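Local atomic coordinates of type III secretion system effector protein ExoU (Pseudomonas fluorescens, PDB entry 4QMK), a protein that probably acts as a patatin-like phospholipase toxin, delivered by type III secretion and localised to the plasma membrane through phosphatidylinositol 4,5-bisphosphate binding. Residues A[37-42]-A[454-459]; A[59-64]-A[434-439]; A[620-625]-A[639-644]. One frame throughout, in Å; residues are numbered along the deposited sequence.

Contact 1: A[37-42]-A[454-459]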
loop_
_atom_site.group_PDB
_atom_site.type_symbol
_atom_site.label_atom_id
_atom_site.label_comp_id
_atom_site.label_asym_id
_atom_site.label_seq_id
_atom_site.Cartn_x
_atom_site.Cartn_y
_atom_site.Cartn_z
ATOM N N PRO A 37 -23.418 -11.178 50.786
ATOM C CA PRO A 37 -22.944 -11.657 49.513
ATOM C C PRO A 37 -24.106 -11.785 48.569
ATOM O O PRO A 37 -25.106 -12.364 48.937
ATOM C CB PRO A 37 -22.356 -13.041 49.843
ATOM C CG PRO A 37 -23.127 -13.498 51.012
ATOM C CD PRO A 37 -23.497 -12.249 51.782
ATOM N N LEU A 38 -23.976 -11.201 47.380
ATOM C CA LEU A 38 -24.974 -11.317 46.325
ATOM C C LEU A 38 -24.567 -12.408 45.321
ATOM O O LEU A 38 -25.423 -13.078 44.741
ATOM C CB LEU A 38 -25.115 -9.988 45.587
ATOM C CG LEU A 38 -25.712 -8.814 46.359
ATOM C CD1 LEU A 38 -25.780 -7.580 45.462
ATOM C CD2 LEU A 38 -27.091 -9.158 46.878
ATOM N N VAL A 39 -23.254 -12.571 45.135
ATOM C CA VAL A 39 -22.678 -13.504 44.173
ATOM C C VAL A 39 -21.299 -13.950 44.662
ATOM O O VAL A 39 -20.541 -13.170 45.217
ATOM C CB VAL A 39 -22.508 -12.791 42.818
ATOM C CG1 VAL A 39 -21.684 -13.619 41.848
ATOM C CG2 VAL A 39 -23.873 -12.462 42.251
ATOM N N LYS A 40 -20.988 -15.220 44.434
ATOM C CA LYS A 40 -19.736 -15.799 44.887
ATOM C C LYS A 40 -18.978 -16.608 43.858
ATOM O O LYS A 40 -19.518 -17.475 43.191
ATOM C CB LYS A 40 -19.977 -16.656 46.123
ATOM C CG LYS A 40 -20.330 -15.859 47.377
ATOM C CD LYS A 40 -19.163 -14.990 47.869
ATOM C CE LYS A 40 -18.135 -15.756 48.703
ATOM N NZ LYS A 40 -18.669 -16.037 50.063
ATOM N N GLY A 41 -17.696 -16.307 43.761
ATOM C CA GLY A 41 -16.754 -17.048 42.941
ATOM C C GLY A 41 -17.318 -17.538 41.642
ATOM O O GLY A 41 -17.068 -18.646 41.242
ATOM N N VAL A 42 -18.017 -16.676 40.936
ATOM C CA VAL A 42 -18.581 -17.069 39.706
ATOM C C VAL A 42 -17.561 -16.970 38.625
ATOM O O VAL A 42 -16.895 -15.941 38.480
ATOM C CB VAL A 42 -19.777 -16.210 39.337
ATOM C CG1 VAL A 42 -20.140 -16.432 37.890
ATOM C CG2 VAL A 42 -20.941 -16.562 40.230
ATOM N N ALA A 454 -23.471 -11.379 31.842
ATOM C CA ALA A 454 -24.202 -12.631 31.622
ATOM C C ALA A 454 -23.853 -13.684 32.692
ATOM O O ALA A 454 -24.729 -14.456 33.098
ATOM C CB ALA A 454 -23.931 -13.178 30.232
ATOM N N SER A 455 -22.590 -13.712 33.140
ATOM C CA SER A 455 -22.140 -14.653 34.174
ATOM C C SER A 455 -22.930 -14.595 35.452
ATOM O O SER A 455 -23.120 -15.619 36.103
ATOM C CB SER A 455 -20.717 -14.334 34.631
ATOM O OG SER A 455 -19.875 -14.151 33.549
ATOM N N VAL A 456 -23.319 -13.389 35.847
ATOM C CA VAL A 456 -23.946 -13.172 37.145
ATOM C C VAL A 456 -25.386 -12.783 37.074
ATOM O O VAL A 456 -26.002 -12.439 38.072
ATOM C CB VAL A 456 -23.221 -12.047 37.883
ATOM C CG1 VAL A 456 -21.780 -12.440 38.147
ATOM C CG2 VAL A 456 -23.258 -10.750 37.096
ATOM N N GLN A 457 -25.933 -12.866 35.889
ATOM C CA GLN A 457 -27.275 -12.403 35.629
ATOM C C GLN A 457 -28.320 -13.081 36.459
ATOM O O GLN A 457 -29.232 -12.391 36.968
ATOM C CB GLN A 457 -27.573 -12.597 34.146
ATOM C CG GLN A 457 -28.824 -11.936 33.638
ATOM C CD GLN A 457 -29.251 -12.466 32.281
ATOM O OE1 GLN A 457 -28.419 -12.936 31.503
ATOM N NE2 GLN A 457 -30.542 -12.374 31.977
ATOM N N VAL A 458 -28.216 -14.410 36.622
ATOM C CA VAL A 458 -29.303 -15.106 37.325
ATOM C C VAL A 458 -29.300 -14.736 38.783
ATOM O O VAL A 458 -30.348 -14.416 39.333
ATOM C CB VAL A 458 -29.371 -16.655 37.132
ATOM C CG1 VAL A 458 -29.033 -17.049 35.690
ATOM C CG2 VAL A 458 -28.496 -17.400 38.121
ATOM N N ASP A 459 -28.125 -14.705 39.394
ATOM C CA ASP A 459 -28.013 -14.339 40.815
ATOM C C ASP A 459 -28.485 -12.896 41.060
ATOM O O ASP A 459 -29.190 -12.610 42.027
ATOM C CB ASP A 459 -26.560 -14.484 41.288
ATOM C CG ASP A 459 -26.023 -15.912 41.163
ATOM O OD1 ASP A 459 -26.684 -16.839 41.661
ATOM O OD2 ASP A 459 -24.908 -16.109 40.614
#

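Contact 2: A[59-64]-A[434-439]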
loop_
_atom_site.group_PDB
_atom_site.type_symbol
_atom_site.label_atom_id
_atom_site.label_comp_id
_atom_site.label_asym_id
_atom_site.label_seq_id
_atom_site.Cartn_x
_atom_site.Cartn_y
_atom_site.Cartn_z
ATOM N N VAL A 59 -16.927 -5.440 44.488
ATOM C CA VAL A 59 -16.719 -6.507 43.544
ATOM C C VAL A 59 -15.303 -7.028 43.679
ATOM O O VAL A 59 -14.383 -6.274 43.654
ATOM C CB VAL A 59 -16.869 -6.002 42.114
ATOM C CG1 VAL A 59 -16.646 -7.129 41.128
ATOM C CG2 VAL A 59 -18.248 -5.365 41.905
ATOM N N VAL A 60 -15.144 -8.340 43.787
ATOM C CA VAL A 60 -13.838 -8.926 43.903
ATOM C C VAL A 60 -13.629 -9.877 42.745
ATOM O O VAL A 60 -14.514 -10.674 42.385
ATOM C CB VAL A 60 -13.696 -9.672 45.235
ATOM C CG1 VAL A 60 -12.326 -10.272 45.385
ATOM C CG2 VAL A 60 -13.922 -8.698 46.395
ATOM N N VAL A 61 -12.463 -9.768 42.138
ATOM C CA VAL A 61 -12.106 -10.599 41.032
ATOM C C VAL A 61 -10.669 -11.018 41.014
ATOM O O VAL A 61 -9.850 -10.490 41.705
ATOM C CB VAL A 61 -12.357 -9.929 39.695
ATOM C CG1 VAL A 61 -13.837 -9.713 39.508
ATOM C CG2 VAL A 61 -11.584 -8.650 39.580
ATOM N N SER A 62 -10.413 -12.039 40.217
ATOM C CA SER A 62 -9.112 -12.602 39.987
ATOM C C SER A 62 -8.801 -12.208 38.561
ATOM O O SER A 62 -9.710 -11.831 37.818
ATOM C CB SER A 62 -9.211 -14.128 40.084
ATOM O OG SER A 62 -9.956 -14.623 38.980
ATOM N N PRO A 63 -7.531 -12.288 38.157
ATOM C CA PRO A 63 -7.120 -11.998 36.805
ATOM C C PRO A 63 -7.710 -12.954 35.770
ATOM O O PRO A 63 -7.934 -14.125 36.103
ATOM C CB PRO A 63 -5.604 -12.229 36.846
ATOM C CG PRO A 63 -5.264 -12.060 38.250
ATOM C CD PRO A 63 -6.399 -12.708 38.965
ATOM N N PRO A 64 -7.953 -12.464 34.535
ATOM C CA PRO A 64 -8.333 -13.329 33.433
ATOM C C PRO A 64 -7.113 -14.100 32.982
ATOM O O PRO A 64 -5.979 -13.744 33.363
ATOM C CB PRO A 64 -8.716 -12.376 32.309
ATOM C CG PRO A 64 -8.178 -11.034 32.658
ATOM C CD PRO A 64 -7.883 -11.038 34.146
ATOM N N GLU A 434 -8.526 -8.943 43.625
ATOM C CA GLU A 434 -8.532 -7.515 43.645
ATOM C C GLU A 434 -9.961 -7.086 43.967
ATOM O O GLU A 434 -10.910 -7.733 43.521
ATOM C CB GLU A 434 -8.068 -7.053 42.291
ATOM C CG GLU A 434 -7.750 -5.587 42.151
ATOM C CD GLU A 434 -7.298 -5.270 40.729
ATOM O OE1 GLU A 434 -8.040 -5.642 39.752
ATOM O OE2 GLU A 434 -6.199 -4.668 40.599
ATOM N N ARG A 435 -10.103 -6.029 44.766
ATOM C CA ARG A 435 -11.408 -5.512 45.137
ATOM C C ARG A 435 -11.674 -4.122 44.554
ATOM O O ARG A 435 -10.812 -3.250 44.561
ATOM C CB ARG A 435 -11.503 -5.439 46.649
ATOM C CG ARG A 435 -12.737 -4.709 47.188
ATOM C CD ARG A 435 -13.044 -5.058 48.642
ATOM N NE ARG A 435 -11.795 -5.109 49.385
ATOM C CZ ARG A 435 -11.364 -6.124 50.125
ATOM N NH1 ARG A 435 -12.115 -7.175 50.405
ATOM N NH2 ARG A 435 -10.190 -6.016 50.680
ATOM N N HIS A 436 -12.872 -3.921 44.029
ATOM C CA HIS A 436 -13.244 -2.645 43.436
ATOM C C HIS A 436 -14.519 -2.223 44.067
ATOM O O HIS A 436 -15.437 -2.988 44.098
ATOM C CB HIS A 436 -13.451 -2.808 41.944
ATOM C CG HIS A 436 -12.230 -3.232 41.211
ATOM N ND1 HIS A 436 -11.131 -2.413 41.079
ATOM C CD2 HIS A 436 -11.914 -4.380 40.591
ATOM C CE1 HIS A 436 -10.187 -3.042 40.404
ATOM N NE2 HIS A 436 -10.639 -4.237 40.088
ATOM N N GLU A 437 -14.590 -1.003 44.564
ATOM C CA GLU A 437 -15.771 -0.537 45.274
ATOM C C GLU A 437 -16.564 0.396 44.388
ATOM O O GLU A 437 -15.998 1.095 43.560
ATOM C CB GLU A 437 -15.364 0.199 46.528
ATOM C CG GLU A 437 -14.209 -0.435 47.297
ATOM C CD GLU A 437 -13.928 0.262 48.618
ATOM O OE1 GLU A 437 -12.820 0.826 48.774
ATOM O OE2 GLU A 437 -14.835 0.284 49.474
ATOM N N PHE A 438 -17.874 0.427 44.592
ATOM C CA PHE A 438 -18.783 1.258 43.798
ATOM C C PHE A 438 -19.872 1.795 44.708
ATOM O O PHE A 438 -20.276 1.149 45.649
ATOM C CB PHE A 438 -19.441 0.424 42.686
ATOM C CG PHE A 438 -18.457 -0.201 41.719
ATOM C CD1 PHE A 438 -17.900 -1.446 41.950
ATOM C CD2 PHE A 438 -18.131 0.446 40.553
ATOM C CE1 PHE A 438 -16.990 -1.990 41.048
ATOM C CE2 PHE A 438 -17.226 -0.081 39.657
ATOM C CZ PHE A 438 -16.660 -1.294 39.902
ATOM N N PRO A 439 -20.367 2.990 44.424
ATOM C CA PRO A 439 -21.446 3.580 45.223
ATOM C C PRO A 439 -22.690 2.766 45.206
ATOM O O PRO A 439 -23.487 2.879 46.118
ATOM C CB PRO A 439 -21.733 4.887 44.507
ATOM C CG PRO A 439 -20.436 5.269 43.893
ATOM C CD PRO A 439 -19.773 3.970 43.487
#

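Contact 3: A[620-625]-A[639-644]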
loop_
_atom_site.group_PDB
_atom_site.type_symbol
_atom_site.label_atom_id
_atom_site.label_comp_id
_atom_site.label_asym_id
_atom_site.label_seq_id
_atom_site.Cartn_x
_atom_site.Cartn_y
_atom_site.Cartn_z
ATOM N N GLY A 620 5.944 23.467 24.544
ATOM C CA GLY A 620 6.969 23.467 25.614
ATOM C C GLY A 620 8.282 22.783 25.176
ATOM O O GLY A 620 9.357 23.195 25.569
ATOM N N ILE A 621 8.192 21.711 24.384
ATOM C CA ILE A 621 9.385 21.087 23.865
ATOM C C ILE A 621 10.095 22.133 22.985
ATOM O O ILE A 621 11.299 22.397 23.101
ATOM C CB ILE A 621 9.076 19.894 22.956
ATOM C CG1 ILE A 621 8.147 18.866 23.617
ATOM C CG2 ILE A 621 10.344 19.188 22.513
ATOM C CD1 ILE A 621 8.569 18.400 24.951
ATOM N N VAL A 622 9.341 22.685 22.064
ATOM C CA VAL A 622 9.868 23.667 21.155
ATOM C C VAL A 622 10.558 24.796 21.896
ATOM O O VAL A 622 11.578 25.272 21.456
ATOM C CB VAL A 622 8.758 24.301 20.292
ATOM C CG1 VAL A 622 9.298 25.541 19.586
ATOM C CG2 VAL A 622 8.189 23.300 19.274
ATOM N N LYS A 623 9.987 25.216 23.009
ATOM C CA LYS A 623 10.502 26.346 23.764
ATOM C C LYS A 623 11.749 26.062 24.617
ATOM O O LYS A 623 12.634 26.914 24.718
ATOM C CB LYS A 623 9.413 26.852 24.666
ATOM C CG LYS A 623 9.740 28.138 25.380
ATOM C CD LYS A 623 8.492 28.698 26.056
ATOM C CE LYS A 623 8.651 30.161 26.466
ATOM N NZ LYS A 623 7.334 30.711 26.945
ATOM N N HIS A 624 11.840 24.853 25.182
ATOM C CA HIS A 624 12.915 24.548 26.104
ATOM C C HIS A 624 13.919 23.501 25.680
ATOM O O HIS A 624 15.002 23.445 26.250
ATOM C CB HIS A 624 12.319 24.093 27.415
ATOM C CG HIS A 624 11.404 25.079 28.041
ATOM N ND1 HIS A 624 11.855 26.108 28.837
ATOM C CD2 HIS A 624 10.054 25.166 28.035
ATOM C CE1 HIS A 624 10.819 26.814 29.262
ATOM N NE2 HIS A 624 9.715 26.252 28.799
ATOM N N TYR A 625 13.572 22.617 24.758
ATOM C CA TYR A 625 14.514 21.570 24.386
ATOM C C TYR A 625 15.767 22.221 23.826
ATOM O O TYR A 625 15.630 23.087 23.020
ATOM C CB TYR A 625 13.940 20.698 23.315
ATOM C CG TYR A 625 14.816 19.549 22.967
ATOM C CD1 TYR A 625 14.759 18.420 23.674
ATOM C CD2 TYR A 625 15.706 19.611 21.925
ATOM C CE1 TYR A 625 15.580 17.338 23.386
ATOM C CE2 TYR A 625 16.476 18.521 21.572
ATOM C CZ TYR A 625 16.420 17.386 22.317
ATOM O OH TYR A 625 17.198 16.283 22.014
ATOM N N THR A 639 16.429 16.750 15.106
ATOM C CA THR A 639 15.077 16.663 14.648
ATOM C C THR A 639 14.031 16.941 15.777
ATOM O O THR A 639 12.904 17.129 15.451
ATOM C CB THR A 639 14.792 15.309 13.946
ATOM O OG1 THR A 639 14.865 14.229 14.893
ATOM C CG2 THR A 639 15.772 15.060 12.755
ATOM N N THR A 640 14.388 17.034 17.065
ATOM C CA THR A 640 13.357 17.047 18.124
ATOM C C THR A 640 12.409 18.247 18.101
ATOM O O THR A 640 11.174 18.084 18.166
ATOM C CB THR A 640 13.945 16.890 19.557
ATOM O OG1 THR A 640 14.811 15.756 19.633
ATOM C CG2 THR A 640 12.867 16.697 20.609
ATOM N N VAL A 641 12.967 19.440 18.063
ATOM C CA VAL A 641 12.167 20.626 18.004
ATOM C C VAL A 641 11.405 20.641 16.704
ATOM O O VAL A 641 10.245 21.011 16.681
ATOM C CB VAL A 641 13.030 21.945 18.161
ATOM C CG1 VAL A 641 12.205 23.192 17.901
ATOM C CG2 VAL A 641 13.619 22.023 19.563
ATOM N N GLU A 642 12.064 20.263 15.622
ATOM C CA GLU A 642 11.433 20.255 14.299
ATOM C C GLU A 642 10.247 19.293 14.259
ATOM O O GLU A 642 9.166 19.642 13.768
ATOM C CB GLU A 642 12.463 19.901 13.241
ATOM C CG GLU A 642 13.484 21.008 13.045
ATOM C CD GLU A 642 12.799 22.278 12.661
ATOM O OE1 GLU A 642 12.127 22.225 11.612
ATOM O OE2 GLU A 642 12.899 23.295 13.405
ATOM N N GLN A 643 10.444 18.095 14.800
ATOM C CA GLN A 643 9.366 17.103 14.880
ATOM C C GLN A 643 8.229 17.616 15.790
ATOM O O GLN A 643 7.050 17.505 15.450
ATOM C CB GLN A 643 9.912 15.773 15.388
ATOM C CG GLN A 643 10.787 15.045 14.377
ATOM C CD GLN A 643 11.544 13.884 14.994
ATOM O OE1 GLN A 643 12.493 14.058 15.793
ATOM N NE2 GLN A 643 11.161 12.688 14.608
ATOM N N ALA A 644 8.589 18.248 16.903
ATOM C CA ALA A 644 7.593 18.785 17.817
ATOM C C ALA A 644 6.695 19.767 17.103
ATOM O O ALA A 644 5.519 19.768 17.352
ATOM C CB ALA A 644 8.242 19.441 19.008
#

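Contact 1: A[37-42]-A[454-459]
V39 and V42 push their methyl groups against V456, S455 and D459 on one side of a helix. V39 splits its two methyls between two helix residues. With CG1 anti to the backbone N (chi1 170°), that methyl meets V456 CG1 at 3.9 Å, the two side chains crossing at about a right angle. Its other methyl, CG2, presses on the aliphatic part of the aspartate, 3.5 Å from D459 CB. V42 has the same rotamer, but its CG1 comes against a helix carbonyl oxygen, 3.6 Å from S455 O, and also touches S455 CB. V42 CG2 comes within 4.0 Å of D459 OD2 as the two side chains slide past each other in opposite directions. Van der Waals packing of the two valines carries the contact, and the polar end of S455 turns back into its own helix, where OG bonds to Q451 O. On the strand, a classic bulge at L38/V39 opposite I49 and a G1 bulge at G41/V42 opposite L47 interrupt the regular pairing. Strand 36-42 is an outermost strand of a four-stranded antiparallel sheet, paired with strand 47-51; helix 450-461 packs beside it, and V456 also reaches L47 on that second strand.

Contact 2: A[59-64]-A[434-439]
V59 holds CG2 anti to its carbonyl carbon and F438 holds CG anti to its own (chi1 -60°), which places the start of the ring beside the backbone N. The valine methyl lies 3.7 Å from F438 CE1, and helix 441-446 touches both side chains through A444. On the same face of the sheet, H436 and E434 lie two residues apart on one strand, and their side chains join: H436 NE2 donates to E434 OE1 over 3.0 Å in a bent bond (130° at the hydrogen), approaching from above the carboxylate plane. A weak, long ion pair links the same oxygen to K329, which would add positive charge beside the carboxylate. V61 CG2 sits at the edge of the imidazole, 4.4 Å from H436 CD2. On the other face, V60 and R435 lie side by side, V60 CG2 being 4.1 Å from R435 CB, and the guanidinium goes on to a salt bridge with E58. Four backbone bonds hold the strands together, a reciprocal pair between V59 and H436 and another between V61 and E434. The straightest is V59 N to H436 O, 2.9 Å at 177°. V60 and R435, between them, form the non-hydrogen-bonded pair, and V60 CA makes a CA-H...O contact of 3.2 Å with E434 O. This is regular antiparallel pairing, by which strand 434-438 joins as the fourth and outermost strand beside a three-stranded antiparallel meander, 36-42, 47-51 and 57-61.

Contact 3: A[620-625]-A[639-644]
Y625 lays its ring against T640 where two helices of the C-terminal domain pack antiparallel, as a helix-loop-helix unit: the axes of 620-624 and 639-644 come within 8.7 Å at 146°, and the intervening 13 residues contain neither helix nor strand. Y625 is the first residue to leave helical geometry, and its CG is anti to the backbone N (chi1 -176°). The tyrosine side chain crosses that of T640 at about a right angle. Y625 CB touches V641 CG2, and CG meets T640 CG2. Farther out the two sides of the ring diverge: CD1 and CE1 face the threonine methyl CG2, while CD2 packs on V641 CG2, 4.0 Å away, and CE2 lies 3.6 Å from T640 CB. That carbon stands over one ring face, offset toward the CE2-CZ rim, 3.9 Å from the ring centroid and 20° off the normal, giving a CH-pi contact. Y625 CZ lies 3.5 Å from T640 OG1. At the tip, both buried hydroxyls, Y625 OH and T640 OG1, are satisfied by hydrogen bonds to S584 OG, with Q590 NE2 as a further partner of the tyrosine and R254 NH2 of the threonine. Beyond the ring, the apolar packing continues one helical turn back on the first helix. V622 CG1 meets V641 CG1 at about a right angle between the side chains. The nearest CA atoms, of V622 and V641, are 4.9 Å apart, and A644 presents its CB to both I621 and V622: I621 CB approaches it to 4.1 Å and V622 CG2 to 3.9 Å.

Overall arrangement
Contacts 1 and 2 both reach one four-stranded antiparallel sheet: contact 2 pairs two of its strands, contact 1 packs helix 450-461 on an outermost one. Their centres are 13 Å apart and their nearest atoms about 7 Å. Along the sequence contact 2 falls within the span bridged by contact 1. Every strand of the mixed seven-stranded sheet, and the whole patatin-like region, lies between the segments of both contacts, so the parts of the chain flanking the phospholipase region are brought together. Contact 3 comes later in the chain, its centre 53 Å from that of contact 1 and 42 Å from that of contact 2, joining helices 611-624 and 639-646 in the C-terminal domain, across the chain's centre from contact 1.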